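PDB 3GXH: putative phosphatase (DUF442) from Shewanella putrefaciens CN-32, which probably hydrolyses phosphate esters as a cysteine-dependent phosphatase related to tyrosine and dual-specificity phosphatases, its substrate not being established. Local coordinates for residues Val75-Pro80 against Ala139-Trp144; Glu83-Phe88 against Ser111-Leu116; Ser25-Glu30 against Leu101-Ala106; Val41-Asn46 against Asp69-Pro74. All blocks are in the same frame, centred on the assembly; numbering follows the deposited sequence. Where two conformers were deposited one is given.

Interaction 1 of 4, residues Val75-Pro80 against Ala139-Trp144; sequences VDWQNP and AIYPKW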
# COMPACT_ATOMS: atom_id res chain seq x y z
N VAL A 75 0.02 9.42 -4.90
CA VAL A 75 1.48 9.57 -5.02
C VAL A 75 1.78 9.68 -6.50
O VAL A 75 1.41 8.82 -7.32
CB VAL A 75 2.21 8.37 -4.43
CG1 VAL A 75 3.73 8.47 -4.64
CG2 VAL A 75 1.89 8.25 -2.94
N ASP A 76 2.48 10.78 -6.85
CA ASP A 76 2.90 11.00 -8.21
C ASP A 76 4.09 10.10 -8.51
O ASP A 76 5.08 10.12 -7.79
CB ASP A 76 3.32 12.48 -8.38
CG ASP A 76 3.80 12.77 -9.80
OD1 ASP A 76 2.96 12.81 -10.68
OD2 ASP A 76 5.00 12.93 -10.01
N TRP A 77 4.01 9.33 -9.58
CA TRP A 77 5.10 8.42 -9.96
C TRP A 77 6.40 9.11 -10.25
O TRP A 77 7.46 8.63 -9.83
CB TRP A 77 4.70 7.57 -11.19
CG TRP A 77 5.78 6.62 -11.55
CD1 TRP A 77 6.58 6.68 -12.65
CD2 TRP A 77 6.19 5.47 -10.83
NE1 TRP A 77 7.48 5.66 -12.63
CE2 TRP A 77 7.28 4.91 -11.51
CE3 TRP A 77 5.77 4.88 -9.61
CZ2 TRP A 77 7.91 3.74 -11.06
CZ3 TRP A 77 6.39 3.75 -9.19
CH2 TRP A 77 7.44 3.20 -9.89
N GLN A 78 6.36 10.24 -10.96
CA GLN A 78 7.58 10.93 -11.38
C GLN A 78 8.17 11.81 -10.26
O GLN A 78 9.30 12.32 -10.37
CB GLN A 78 7.29 11.78 -12.62
CG GLN A 78 8.54 12.27 -13.35
CD GLN A 78 8.20 13.16 -14.55
OE1 GLN A 78 7.05 13.55 -14.73
NE2 GLN A 78 9.21 13.48 -15.36
N ASN A 79 7.42 12.07 -9.21
CA ASN A 79 7.96 12.89 -8.13
C ASN A 79 7.35 12.52 -6.82
O ASN A 79 6.58 13.28 -6.25
CB ASN A 79 7.74 14.37 -8.42
CG ASN A 79 8.35 15.29 -7.31
OD1 ASN A 79 9.36 14.93 -6.71
ND2 ASN A 79 7.69 16.42 -7.01
N PRO A 80 7.60 11.31 -6.34
CA PRO A 80 7.14 10.94 -5.03
C PRO A 80 7.80 11.77 -3.93
O PRO A 80 8.99 12.07 -4.01
CB PRO A 80 7.50 9.48 -4.93
CG PRO A 80 8.75 9.35 -5.76
CD PRO A 80 8.45 10.26 -6.93
N ALA A 139 16.61 0.45 -9.46
CA ALA A 139 17.71 1.21 -10.09
C ALA A 139 17.26 2.05 -11.30
O ALA A 139 17.82 3.12 -11.59
CB ALA A 139 18.84 0.27 -10.49
N ILE A 140 16.24 1.57 -11.99
CA ILE A 140 15.68 2.27 -13.14
C ILE A 140 15.11 3.66 -12.78
O ILE A 140 15.01 4.53 -13.64
CB ILE A 140 14.57 1.39 -13.80
CG1 ILE A 140 15.19 0.08 -14.27
CG2 ILE A 140 13.88 2.07 -14.99
CD1 ILE A 140 14.17 -0.88 -14.93
N TYR A 141 14.79 3.87 -11.49
CA TYR A 141 13.93 4.97 -11.06
C TYR A 141 14.66 5.77 -9.96
O TYR A 141 14.35 5.62 -8.76
CB TYR A 141 12.55 4.45 -10.59
CG TYR A 141 11.79 3.76 -11.71
CD1 TYR A 141 11.36 4.48 -12.83
CD2 TYR A 141 11.54 2.41 -11.68
CE1 TYR A 141 10.66 3.83 -13.87
CE2 TYR A 141 10.84 1.76 -12.73
CZ TYR A 141 10.43 2.49 -13.80
OH TYR A 141 9.75 1.87 -14.86
N PRO A 142 15.60 6.62 -10.34
CA PRO A 142 16.40 7.30 -9.32
C PRO A 142 15.61 8.17 -8.37
O PRO A 142 16.09 8.41 -7.24
CB PRO A 142 17.39 8.18 -10.15
CG PRO A 142 16.88 8.17 -11.54
CD PRO A 142 16.07 6.91 -11.71
N LYS A 143 14.46 8.70 -8.78
CA LYS A 143 13.68 9.52 -7.86
C LYS A 143 13.17 8.65 -6.72
O LYS A 143 13.09 9.09 -5.56
CB LYS A 143 12.52 10.20 -8.53
CG LYS A 143 12.91 11.02 -9.75
CD LYS A 143 12.81 12.50 -9.54
CE LYS A 143 12.78 13.23 -10.90
NZ LYS A 143 11.67 12.81 -11.84
N TRP A 144 12.76 7.44 -7.06
CA TRP A 144 12.35 6.44 -6.05
C TRP A 144 13.52 6.01 -5.18
O TRP A 144 13.41 5.92 -3.98
CB TRP A 144 11.60 5.25 -6.67
CG TRP A 144 10.19 5.66 -7.00
CD1 TRP A 144 9.76 6.22 -8.14
CD2 TRP A 144 9.05 5.54 -6.14
NE1 TRP A 144 8.40 6.53 -8.03
CE2 TRP A 144 7.96 6.09 -6.80
CE3 TRP A 144 8.89 5.07 -4.84
CZ2 TRP A 144 6.69 6.15 -6.24
CZ3 TRP A 144 7.60 5.12 -4.28
CH2 TRP A 144 6.54 5.71 -4.95
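Trp77, Tyr141 and Trp144 form an aromatic cluster. It joins the loop between strand 69-72 and helix 82-94 to the start of helix 142-154. Trp144 lies flat between two partners. Pro80 CG rests over one face, 3.5 Å from Trp144 CE2, as a CH-pi contact centred near the five-membered ring. Over the opposite face comes the six-membered ring of Trp77, its CZ3 3.7 Å from Trp144 CE2. The two indole planes are inclined at 33°. The backbone of Trp77 also holds the same indole. Trp144 NE1 donates to Trp77 O at 2.9 Å, in the carbonyl plane and on a lone pair.

Trp77 turns an edge of its ring to Tyr141 in a T-shaped pair with planes at 77°. Its CZ2 stands over the centre of the phenol ring, 3.9 Å from Tyr141 CE2. Trp134 meets both Tyr141 and Trp144 from another loop. Val75 CG1 touches Trp144 CH2 at 4.0 Å. Lys143 lies beside Gln78, pointing the same way. Its chain bends at chi2 and chi4, and NZ donates to Gln78 O at 2.8 Å.

Interaction 2 of 4, residues Glu83-Phe88 against Ser111-Leu116; sequences EDVEAF and SAFAYL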
# COMPACT_ATOMS: atom_id res chain seq x y z
N GLU A 83 6.81 13.99 1.98
CA GLU A 83 5.56 14.35 2.60
C GLU A 83 4.46 13.29 2.36
O GLU A 83 3.57 13.09 3.19
CB GLU A 83 5.13 15.72 2.09
CG GLU A 83 3.69 16.10 2.13
CD GLU A 83 3.47 17.45 1.44
OE1 GLU A 83 3.64 18.47 2.12
OE2 GLU A 83 3.18 17.48 0.22
N ASP A 84 4.51 12.64 1.20
CA ASP A 84 3.55 11.57 0.90
C ASP A 84 3.77 10.38 1.84
O ASP A 84 2.85 9.78 2.38
CB ASP A 84 3.64 11.04 -0.53
CG ASP A 84 3.45 12.13 -1.60
OD1 ASP A 84 2.62 13.06 -1.36
OD2 ASP A 84 4.08 11.98 -2.69
N VAL A 85 5.04 10.02 1.99
CA VAL A 85 5.42 8.94 2.90
C VAL A 85 4.99 9.25 4.33
O VAL A 85 4.37 8.42 5.01
CB VAL A 85 6.91 8.62 2.80
CG1 VAL A 85 7.31 7.50 3.82
CG2 VAL A 85 7.28 8.20 1.37
N GLU A 86 5.27 10.47 4.78
CA GLU A 86 4.86 10.91 6.12
C GLU A 86 3.35 10.90 6.32
O GLU A 86 2.87 10.50 7.36
CB GLU A 86 5.40 12.32 6.40
CG GLU A 86 6.91 12.36 6.56
CD GLU A 86 7.39 11.69 7.82
OE1 GLU A 86 6.62 11.62 8.81
OE2 GLU A 86 8.56 11.23 7.83
N ALA A 87 2.61 11.30 5.29
CA ALA A 87 1.18 11.25 5.36
C ALA A 87 0.69 9.80 5.52
O ALA A 87 -0.23 9.48 6.28
CB ALA A 87 0.55 11.96 4.08
N PHE A 88 1.31 8.88 4.79
CA PHE A 88 1.02 7.46 4.98
C PHE A 88 1.33 6.99 6.39
O PHE A 88 0.56 6.29 7.01
CB PHE A 88 1.79 6.64 3.93
CG PHE A 88 1.71 5.17 4.12
CD1 PHE A 88 0.50 4.50 4.00
CD2 PHE A 88 2.87 4.41 4.33
CE1 PHE A 88 0.42 3.11 4.22
CE2 PHE A 88 2.79 3.01 4.54
CZ PHE A 88 1.57 2.38 4.47
N SER A 111 4.20 -1.23 -2.17
CA SER A 111 5.23 -2.09 -1.55
C SER A 111 6.44 -1.24 -1.07
O SER A 111 7.01 -1.56 -0.03
CB SER A 111 5.68 -3.21 -2.48
OG SER A 111 6.36 -2.73 -3.64
N ALA A 112 6.75 -0.17 -1.79
CA ALA A 112 7.83 0.75 -1.38
C ALA A 112 7.45 1.45 -0.07
O ALA A 112 8.24 1.56 0.85
CB ALA A 112 8.16 1.76 -2.50
N PHE A 113 6.21 1.92 0.00
CA PHE A 113 5.73 2.61 1.20
C PHE A 113 5.62 1.63 2.37
O PHE A 113 5.95 1.97 3.51
CB PHE A 113 4.38 3.32 0.97
CG PHE A 113 4.48 4.70 0.36
CD1 PHE A 113 5.40 5.00 -0.65
CD2 PHE A 113 3.60 5.69 0.74
CE1 PHE A 113 5.46 6.26 -1.22
CE2 PHE A 113 3.69 6.93 0.17
CZ PHE A 113 4.59 7.22 -0.80
N ALA A 114 5.20 0.39 2.10
CA ALA A 114 5.16 -0.61 3.15
C ALA A 114 6.57 -0.90 3.68
O ALA A 114 6.77 -1.03 4.90
CB ALA A 114 4.51 -1.92 2.67
N TYR A 115 7.55 -1.01 2.81
CA TYR A 115 8.93 -1.20 3.23
C TYR A 115 9.37 -0.07 4.15
O TYR A 115 9.93 -0.31 5.23
CB TYR A 115 9.83 -1.26 2.01
CG TYR A 115 11.28 -1.18 2.36
CD1 TYR A 115 11.91 -2.24 2.99
CD2 TYR A 115 12.02 -0.01 2.14
CE1 TYR A 115 13.24 -2.17 3.36
CE2 TYR A 115 13.36 0.07 2.50
CZ TYR A 115 13.96 -1.00 3.10
OH TYR A 115 15.32 -0.91 3.46
N LEU A 116 9.09 1.19 3.76
CA LEU A 116 9.54 2.29 4.57
C LEU A 116 8.85 2.30 5.93
O LEU A 116 9.48 2.67 6.95
CB LEU A 116 9.32 3.62 3.84
CG LEU A 116 10.30 3.81 2.68
CD1 LEU A 116 9.91 5.07 1.91
CD2 LEU A 116 11.78 3.89 3.12
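The carbonyl O of Asp84 accepts the helical bond from Phe88 N at 3.0 Å and also meets the ring of Phe113, whose CE2 lies 3.7 Å from it. No hydrogen bond crosses between 83-88 and 111-116. The contact is apolar and buried, and Phe113 is its centre. This ring reaches from helix 108-120 into a notch made by Asp84, Val85 and Phe88. Val85 CG2 sits over one face, offset toward the rim, 3.6 Å from Phe113 CZ. It makes a CH-pi contact. Asp84 CB comes up at the edge, in the ring plane, 3.9 Å from Phe113 CZ. The carboxylate of Asp84 turns elsewhere: its OD2 takes a hydrogen bond from Lys81 N, just before the helix.

Phe88 and Phe113 slide past each other in opposite directions. Phe88 CB is 3.8 Å from Phe113 CD2, and the rings are inclined at 50°. CG of Phe88 is anti to its backbone N (chi1 173°); farther out in the ring CE2 lies 3.5 Å from Phe113 O. Val85 uses its second methyl on Leu116, CG1 to CD1 at 4.0 Å. Helix 142-154 packs beside the pair, with Leu147 on Val85 and Trp144 on Phe113.

The axes of the two short segments are 10.4 Å apart and cross at -68°. Both helices lie on the face of the central sheet that carries Ile45 and Val102, as in an alpha/beta fold of the kind seen in cysteine-dependent phosphatases, the family this protein probably belongs to.

Interaction 3 of 4, residues Ser25-Glu30 against Leu101-Ala106; sequences SGLPNE and LVHCLA. With SO4 (sulfate ion), chain D; EDO (1,2-ethanediol), chain G.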
# COMPACT_ATOMS: atom_id res chain seq x y z
N SER A 25 -1.04 -4.21 -2.30
CA SER A 25 -1.50 -4.76 -3.56
C SER A 25 -1.55 -3.77 -4.67
O SER A 25 -1.35 -2.56 -4.49
CB SER A 25 -2.88 -5.41 -3.41
OG SER A 25 -3.96 -4.48 -3.32
N GLY A 26 -1.88 -4.30 -5.84
CA GLY A 26 -2.38 -3.51 -6.92
C GLY A 26 -3.85 -3.25 -6.80
O GLY A 26 -4.45 -3.31 -5.73
N LEU A 27 -4.51 -2.89 -7.92
CA LEU A 27 -5.84 -2.29 -7.82
C LEU A 27 -6.94 -3.33 -7.69
O LEU A 27 -7.16 -4.08 -8.64
CB LEU A 27 -6.10 -1.44 -9.07
CG LEU A 27 -7.46 -0.70 -9.14
CD1 LEU A 27 -7.63 0.20 -7.96
CD2 LEU A 27 -7.51 0.08 -10.45
N PRO A 28 -7.64 -3.39 -6.57
CA PRO A 28 -8.80 -4.29 -6.51
C PRO A 28 -9.91 -3.86 -7.43
O PRO A 28 -10.11 -2.66 -7.55
CB PRO A 28 -9.24 -4.24 -5.01
CG PRO A 28 -8.00 -3.68 -4.33
CD PRO A 28 -7.48 -2.69 -5.30
N ASN A 29 -10.60 -4.77 -8.10
CA ASN A 29 -11.84 -4.42 -8.76
C ASN A 29 -12.94 -4.34 -7.71
O ASN A 29 -12.74 -4.57 -6.52
CB ASN A 29 -12.14 -5.41 -9.89
CG ASN A 29 -12.39 -6.80 -9.43
OD1 ASN A 29 -12.92 -7.06 -8.35
ND2 ASN A 29 -12.03 -7.74 -10.30
N GLU A 30 -14.14 -3.94 -8.12
CA GLU A 30 -15.20 -3.67 -7.20
C GLU A 30 -15.54 -4.86 -6.34
O GLU A 30 -15.61 -4.77 -5.10
CB GLU A 30 -16.46 -3.15 -7.92
CG GLU A 30 -17.62 -2.87 -6.97
CD GLU A 30 -18.79 -2.13 -7.62
OE1 GLU A 30 -18.66 -1.61 -8.76
OE2 GLU A 30 -19.86 -2.07 -6.97
N LEU A 101 -5.08 -2.46 4.11
CA LEU A 101 -4.52 -2.64 2.77
C LEU A 101 -4.00 -1.32 2.26
O LEU A 101 -4.77 -0.33 2.29
CB LEU A 101 -5.62 -3.11 1.79
CG LEU A 101 -5.21 -3.10 0.32
CD1 LEU A 101 -4.08 -4.12 0.05
CD2 LEU A 101 -6.36 -3.38 -0.63
N VAL A 102 -2.74 -1.27 1.83
CA VAL A 102 -2.26 -0.12 1.07
C VAL A 102 -2.09 -0.60 -0.36
O VAL A 102 -1.49 -1.67 -0.59
CB VAL A 102 -1.00 0.50 1.67
CG1 VAL A 102 0.17 -0.51 1.82
CG2 VAL A 102 -0.57 1.77 0.94
N HIS A 103 -2.60 0.15 -1.32
CA HIS A 103 -2.53 -0.28 -2.71
C HIS A 103 -2.32 0.82 -3.69
O HIS A 103 -2.50 2.00 -3.39
CB HIS A 103 -3.80 -1.07 -3.09
CG HIS A 103 -4.95 -0.19 -3.47
ND1 HIS A 103 -5.11 0.26 -4.78
CD2 HIS A 103 -6.00 0.30 -2.77
CE1 HIS A 103 -6.21 1.01 -4.83
NE2 HIS A 103 -6.75 1.08 -3.63
N CYS A 104 -2.02 0.41 -4.90
CA CYS A 104 -1.97 1.30 -6.03
C CYS A 104 -2.46 0.50 -7.25
O CYS A 104 -3.47 -0.24 -7.09
CB CYS A 104 -0.58 1.92 -6.21
SG CYS A 104 0.71 0.67 -6.00
N LEU A 105 -1.85 0.60 -8.42
CA LEU A 105 -2.31 -0.19 -9.56
C LEU A 105 -1.63 -1.53 -9.62
O LEU A 105 -2.29 -2.54 -9.84
CB LEU A 105 -2.10 0.56 -10.88
CG LEU A 105 -2.52 -0.16 -12.16
CD1 LEU A 105 -3.95 -0.59 -12.11
CD2 LEU A 105 -2.22 0.70 -13.39
N ALA A 106 -0.32 -1.53 -9.44
CA ALA A 106 0.49 -2.73 -9.55
C ALA A 106 1.48 -3.03 -8.41
O ALA A 106 2.40 -3.82 -8.55
CB ALA A 106 1.21 -2.75 -10.93
S SO4 D . 2.06 1.33 -9.42
O1 SO4 D . 2.30 -0.07 -9.21
O2 SO4 D . 2.58 1.77 -10.71
O3 SO4 D . 0.63 1.59 -9.38
O4 SO4 D . 2.65 2.08 -8.30
C1 EDO G . -7.71 -3.51 -11.84
O1 EDO G . -8.62 -3.88 -11.03
C2 EDO G . -6.60 -4.57 -11.94
O2 EDO G . -5.66 -4.12 -12.89
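Ser25 pairs in parallel with His103, Ser25 N donating to Val102 O at 3.1 Å and Cys104 N to Ser25 O at 3.1 Å. The touching parts run end to end in directions 90° apart. Leu27 N donates a hydrogen bond to Leu105 O at 3.0 Å, from above the carbonyl plane. Ser25 OG turns back on its own segment and donates to Gly26 O at 2.7 Å.

The His103 ring is held on several sides. Pro28 CD stands over the centre of one face in a CH-pi contact, 3.8 Å from ND1 of His103. Leu27 CD1 approaches His103 CE1 obliquely. His103 ND1 donates in the ring plane to Cys104 O, 2.9 Å away and nearly straight at 175°. NE2 of the same ring bonds Glu59, so both nitrogens are engaged and the ring's rotation is fixed.

A sulfate marks the loop that follows. Leu105 N donates to sulfate O3 at 2.8 Å. Ala106 N, Tyr108 N and Arg109 N also bond the anion. The loop from Cys104 to Arg109, one residue shorter than the classical CX5R signature, is consistent with the P-loop of cysteine phosphatases, Cys104 probably standing for their nucleophile.

Interaction 4 of 4, residues Val41-Asn46 against Asp69-Pro74; sequences VDVVIN and DYVYIP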
# COMPACT_ATOMS: atom_id res chain seq x y z
N VAL A 41 -10.19 -7.03 6.43
CA VAL A 41 -9.56 -5.75 6.22
C VAL A 41 -10.49 -4.63 6.72
O VAL A 41 -11.70 -4.63 6.44
CB VAL A 41 -9.15 -5.51 4.75
CG1 VAL A 41 -8.56 -4.08 4.54
CG2 VAL A 41 -8.15 -6.60 4.33
N ASP A 42 -9.94 -3.65 7.46
CA ASP A 42 -10.70 -2.56 8.05
C ASP A 42 -10.55 -1.24 7.28
O ASP A 42 -11.47 -0.43 7.29
CB ASP A 42 -10.21 -2.31 9.48
CG ASP A 42 -10.41 -3.47 10.41
OD1 ASP A 42 -11.56 -3.96 10.52
OD2 ASP A 42 -9.43 -3.94 11.06
N VAL A 43 -9.36 -1.00 6.71
CA VAL A 43 -9.04 0.30 6.13
C VAL A 43 -8.33 0.04 4.81
O VAL A 43 -7.46 -0.84 4.71
CB VAL A 43 -8.06 1.03 7.03
CG1 VAL A 43 -7.80 2.46 6.48
CG2 VAL A 43 -8.48 1.04 8.53
N VAL A 44 -8.69 0.82 3.78
CA VAL A 44 -7.99 0.80 2.53
C VAL A 44 -7.32 2.15 2.32
O VAL A 44 -8.02 3.18 2.40
CB VAL A 44 -8.94 0.54 1.35
CG1 VAL A 44 -8.18 0.66 0.01
CG2 VAL A 44 -9.57 -0.86 1.47
N ILE A 45 -6.01 2.15 2.11
CA ILE A 45 -5.19 3.33 1.84
C ILE A 45 -4.78 3.25 0.38
O ILE A 45 -4.07 2.35 -0.02
CB ILE A 45 -3.98 3.47 2.78
CG1 ILE A 45 -4.45 3.42 4.24
CG2 ILE A 45 -3.21 4.74 2.41
CD1 ILE A 45 -3.29 3.47 5.22
N ASN A 46 -5.29 4.20 -0.42
CA ASN A 46 -5.11 4.22 -1.87
C ASN A 46 -4.09 5.27 -2.22
O ASN A 46 -4.26 6.45 -1.92
CB ASN A 46 -6.44 4.57 -2.52
CG ASN A 46 -6.37 4.65 -4.02
OD1 ASN A 46 -5.39 4.19 -4.66
ND2 ASN A 46 -7.40 5.31 -4.59
N ASP A 69 -13.02 1.64 5.96
CA ASP A 69 -12.62 3.04 6.00
C ASP A 69 -11.69 3.29 4.81
O ASP A 69 -10.99 2.38 4.36
CB ASP A 69 -11.84 3.33 7.29
CG ASP A 69 -12.68 3.27 8.52
OD1 ASP A 69 -13.90 3.48 8.44
OD2 ASP A 69 -12.07 3.05 9.59
N TYR A 70 -11.73 4.50 4.27
CA TYR A 70 -11.01 4.88 3.07
C TYR A 70 -10.08 6.06 3.34
O TYR A 70 -10.52 7.07 3.88
CB TYR A 70 -12.02 5.25 1.98
CG TYR A 70 -11.37 5.64 0.68
CD1 TYR A 70 -10.63 4.69 -0.02
CD2 TYR A 70 -11.45 6.93 0.16
CE1 TYR A 70 -10.02 4.99 -1.22
CE2 TYR A 70 -10.84 7.22 -1.05
CZ TYR A 70 -10.16 6.25 -1.76
OH TYR A 70 -9.51 6.54 -2.96
N VAL A 71 -8.82 5.93 2.97
CA VAL A 71 -7.81 6.99 3.02
C VAL A 71 -7.20 7.14 1.64
O VAL A 71 -6.73 6.12 1.05
CB VAL A 71 -6.73 6.70 4.08
CG1 VAL A 71 -5.79 7.89 4.20
CG2 VAL A 71 -7.34 6.30 5.43
N TYR A 72 -7.15 8.37 1.11
CA TYR A 72 -6.63 8.65 -0.20
C TYR A 72 -5.40 9.55 -0.08
O TYR A 72 -5.49 10.68 0.36
CB TYR A 72 -7.71 9.37 -1.03
CG TYR A 72 -7.30 9.82 -2.39
CD1 TYR A 72 -6.77 8.90 -3.32
CD2 TYR A 72 -7.43 11.12 -2.78
CE1 TYR A 72 -6.48 9.30 -4.58
CE2 TYR A 72 -7.08 11.54 -4.07
CZ TYR A 72 -6.60 10.61 -4.96
OH TYR A 72 -6.26 11.03 -6.26
N ILE A 73 -4.25 9.00 -0.45
CA ILE A 73 -2.95 9.67 -0.43
C ILE A 73 -2.31 9.47 -1.80
O ILE A 73 -1.46 8.58 -1.97
CB ILE A 73 -2.07 9.17 0.75
CG1 ILE A 73 -2.77 9.33 2.08
CG2 ILE A 73 -0.70 9.91 0.76
CD1 ILE A 73 -2.09 8.69 3.26
N PRO A 74 -2.71 10.26 -2.80
CA PRO A 74 -2.20 9.96 -4.13
C PRO A 74 -0.73 10.29 -4.25
O PRO A 74 -0.29 11.35 -3.80
CB PRO A 74 -3.02 10.92 -5.02
CG PRO A 74 -3.43 12.05 -4.12
CD PRO A 74 -3.71 11.35 -2.81
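In Asn46 and Tyr70 CG stands anti to the backbone N (chi1 179° and -179°), on the same face of the sheet. From there the two side chains converge at their ends. Asn46 ND2 donates to Tyr70 OH at 2.9 Å, almost straight at 173°, with the oxygen in the amide plane. Tyr70 CE1 also lies 3.8 Å from Asn46 CB. The other end of the amide is engaged as well, since Asn46 OD1 accepts from Met48 N. Tyr72 lies beside Asn46 and points the same way, its CD1 3.9 Å from ND2 of Asn46. Its hydroxyl reaches Asp50 N.

The backbones run side by side as parallel strands 43-46 and 69-72, the two strands of a beta-alpha-beta unit whose helix is 59-65. Asp69 N bonds Asp42 O. Val44 N then bonds Asp69 O at 2.8 Å, and Val71 N bonds Val44 O. Asn46 N to Val71 O and Ile73 N to Asn46 O continue the pairing. Helix 59-65 lies on the Val44 and Asn46 face, where Glu59 touches Val44, Asn46 and Tyr70.

On the face of Val43, Ile45 and Val71, which Asp69 shares, the contacts are mainly apolar. Ile45 and Val71 meet helix 82-94. Val43 CG1 touches Val71 CG2 at 4.0 Å. Ile45 and Val71 lie side by side, CG1 to CB at 4.0 Å. Ile45 CG2 reaches Ile73 CD1 at 4.2 Å.

Overall arrangement
Interactions 3 and 4 share one sheet. Strand 100-103 lies next to strand 43-46, and His103 CE1 is 3.3 Å from Asn46 OD1. Interaction 2 packs helices on the opposite face from Asn46. Phe88 CE1 meets Ile45 CD1 at 3.9 Å and Val102 CG2 at 3.7 Å. Interaction 1 adjoins interaction 2, Val75 CG2 touching Phe113 CZ at 3.6 Å. The loop of interaction 3 holds a sulfate, and Trp77 CZ3 of interaction 1 lies 4.2 Å from O4 of that sulfate. Trp77 and Trp144 also touch Arg109 of the probable P-loop. Interactions 1 and 3 do not touch, their nearest atoms being about 7 Å apart.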